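Local coordinates for lipase (Pelosinus fermentans, PDB 5AH0), which hydrolyses the polyester poly(butylene adipate-co-terephthalate) and, as a lipase of the alpha/beta-hydrolase clan, probably lipid esters, at residues L123-K128 with K252-I257. Residues are numbered along the deposited sequence; the frame is centred on the assembly and turned at random.
Sequences LVQLLK and KAQSDI
Lys-128 and Asp-256 meet tip to tip in a salt bridge, NZ lying close to OD1; the modelled separation is too short to be taken literally. The lysine chain is bent at its second and fourth torsions, which brings its ammonium round to the carboxylate. Asp-256 sits inside a type I beta turn running from Gln-254 to Ile-257, and a short acidic side chain there can receive a long basic one from the helix. On its way out, Lys-128 slides past Gln-254 in the opposite direction, its CG 3.6 Å from Gln-254 OE1.

A hydrogen bond ties the other end of the loop to the helix: Lys-252 N donates to Gln-125 OE1 at 2.8 Å, with an N-H...O angle of 157°. The donor stands well above the plane of the amide. Glutamine suits this place because its length brings an acceptor across to the loop; CG anti to the backbone N (chi1 -169°) and the bend that follows direct OE1 to Lys-252 N. The side chains of Gln-125 and Gln-254 cross at about a right angle, amide planes 49° apart; Gln-125 OE1 comes close to Gln-254 NE2, but the angle is too poor for a hydrogen bond.

In this alpha/beta-hydrolase fold, helix 116-129 follows strand 108-113, and the loop leads into strand 258-265, which pairs in parallel with strand 153-159.

Apolar packing fills the side nearer the sheet. Val-124 and Ile-257 approach tip to tip, Val-124 CB lying 3.7 Å from Ile-257 CD1, and both side chains also touch Ile-156 of strand 153-159. Val-124 CG2 is 4.0 Å from Gln-254 CG, where the glutamine's methylene part offers the branched valine an apolar surface.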
loop_
_atom_site.group_PDB
_atom_site.type_symbol
_atom_site.label_atom_id
_atom_site.label_comp_id
_atom_site.label_asym_id
_atom_site.label_seq_id
_atom_site.Cartn_x
_atom_site.Cartn_y
_atom_site.Cartn_z
ATOM N N LEU A 123 4.959 9.356 0.760
ATOM C CA LEU A 123 5.607 9.687 2.017
ATOM C C LEU A 123 6.957 10.357 1.790
ATOM O O LEU A 123 7.239 11.383 2.400
ATOM C CB LEU A 123 5.781 8.444 2.884
ATOM C CG LEU A 123 6.592 8.697 4.151
ATOM C CD1 LEU A 123 5.831 9.628 5.079
ATOM C CD2 LEU A 123 6.925 7.384 4.846
ATOM N N VAL A 124 7.792 9.783 0.924
ATOM C CA VAL A 124 9.145 10.321 0.744
ATOM C C VAL A 124 9.095 11.662 0.012
ATOM O O VAL A 124 9.962 12.523 0.217
ATOM C CB VAL A 124 10.086 9.344 -0.016
ATOM C CG1 VAL A 124 10.186 8.002 0.714
ATOM C CG2 VAL A 124 9.637 9.152 -1.453
ATOM N N GLN A 125 8.066 11.847 -0.814
ATOM C CA GLN A 125 7.880 13.119 -1.510
ATOM C C GLN A 125 7.612 14.233 -0.503
ATOM O O GLN A 125 8.117 15.345 -0.640
ATOM C CB GLN A 125 6.743 13.037 -2.525
ATOM C CG GLN A 125 6.695 14.244 -3.453
ATOM C CD GLN A 125 7.818 14.250 -4.479
ATOM O OE1 GLN A 125 8.280 13.198 -4.925
ATOM N NE2 GLN A 125 8.295 15.441 -4.822
ATOM N N LEU A 126 6.813 13.917 0.510
ATOM C CA LEU A 126 6.477 14.861 1.560
ATOM C C LEU A 126 7.655 15.053 2.515
ATOM O O LEU A 126 7.910 16.169 2.985
ATOM C CB LEU A 126 5.239 14.381 2.314
ATOM C CG LEU A 126 3.970 14.507 1.464
ATOM C CD1 LEU A 126 2.734 14.011 2.206
ATOM C CD2 LEU A 126 3.786 15.948 1.000
ATOM N N LEU A 127 8.385 13.972 2.783
ATOM C CA LEU A 127 9.586 14.050 3.612
ATOM C C LEU A 127 10.591 15.045 3.056
ATOM O O LEU A 127 11.092 15.925 3.770
ATOM C CB LEU A 127 10.254 12.680 3.735
ATOM C CG LEU A 127 9.517 11.676 4.603
ATOM C CD1 LEU A 127 10.320 10.403 4.710
ATOM C CD2 LEU A 127 9.290 12.285 5.977
ATOM N N LYS A 128 10.865 14.905 1.767
ATOM C CA LYS A 128 11.905 15.679 1.121
ATOM C C LYS A 128 11.517 17.127 0.916
ATOM O O LYS A 128 12.327 18.026 1.132
ATOM C CB LYS A 128 12.258 15.056 -0.228
ATOM C CG LYS A 128 13.152 13.849 -0.146
ATOM C CD LYS A 128 14.472 14.265 0.465
ATOM C CE LYS A 128 15.543 13.252 0.179
ATOM N NZ LYS A 128 15.634 13.029 -1.297
ATOM N N LYS A 252 7.765 12.011 -7.443
ATOM C CA LYS A 252 8.875 11.675 -8.320
ATOM C C LYS A 252 9.939 10.885 -7.587
ATOM O O LYS A 252 10.024 10.931 -6.359
ATOM C CB LYS A 252 9.494 12.945 -8.916
ATOM C CG LYS A 252 8.517 13.882 -9.619
ATOM C CD LYS A 252 9.206 15.206 -9.922
ATOM C CE LYS A 252 8.301 16.206 -10.635
ATOM N NZ LYS A 252 8.382 16.045 -12.111
ATOM N N ALA A 253 10.759 10.167 -8.345
ATOM C CA ALA A 253 11.815 9.365 -7.750
ATOM C C ALA A 253 12.864 10.287 -7.153
ATOM O O ALA A 253 13.417 11.129 -7.856
ATOM C CB ALA A 253 12.434 8.434 -8.781
ATOM N N GLN A 254 13.113 10.143 -5.855
ATOM C CA GLN A 254 14.130 10.948 -5.182
ATOM C C GLN A 254 15.533 10.464 -5.512
ATOM O O GLN A 254 15.742 9.297 -5.834
ATOM C CB GLN A 254 13.894 10.945 -3.673
ATOM C CG GLN A 254 12.457 11.289 -3.317
ATOM C CD GLN A 254 12.116 12.740 -3.626
ATOM O OE1 GLN A 254 13.001 13.593 -3.718
ATOM N NE2 GLN A 254 10.832 13.016 -3.825
ATOM N N SER A 255 16.495 11.368 -5.391
ATOM C CA SER A 255 17.872 11.115 -5.797
ATOM C C SER A 255 18.623 10.207 -4.839
ATOM O O SER A 255 19.494 9.446 -5.255
ATOM C CB SER A 255 18.626 12.439 -5.921
ATOM O OG SER A 255 17.951 13.313 -6.804
ATOM N N ASP A 256 18.293 10.296 -3.557
ATOM C CA ASP A 256 19.051 9.598 -2.523
ATOM C C ASP A 256 18.318 8.374 -1.996
ATOM O O ASP A 256 18.527 7.980 -0.847
ATOM C CB ASP A 256 19.339 10.533 -1.360
ATOM C CG ASP A 256 18.085 11.161 -0.827
ATOM O OD1 ASP A 256 17.108 11.242 -1.603
ATOM O OD2 ASP A 256 18.066 11.550 0.362
ATOM N N ILE A 257 17.426 7.814 -2.812
ATOM C CA ILE A 257 16.685 6.616 -2.434
ATOM C C ILE A 257 16.867 5.475 -3.440
ATOM O O ILE A 257 16.639 5.653 -4.636
ATOM C CB ILE A 257 15.176 6.899 -2.320
ATOM C CG1 ILE A 257 14.900 8.042 -1.350
ATOM C CG2 ILE A 257 14.424 5.640 -1.894
ATOM C CD1 ILE A 257 13.421 8.303 -1.149
#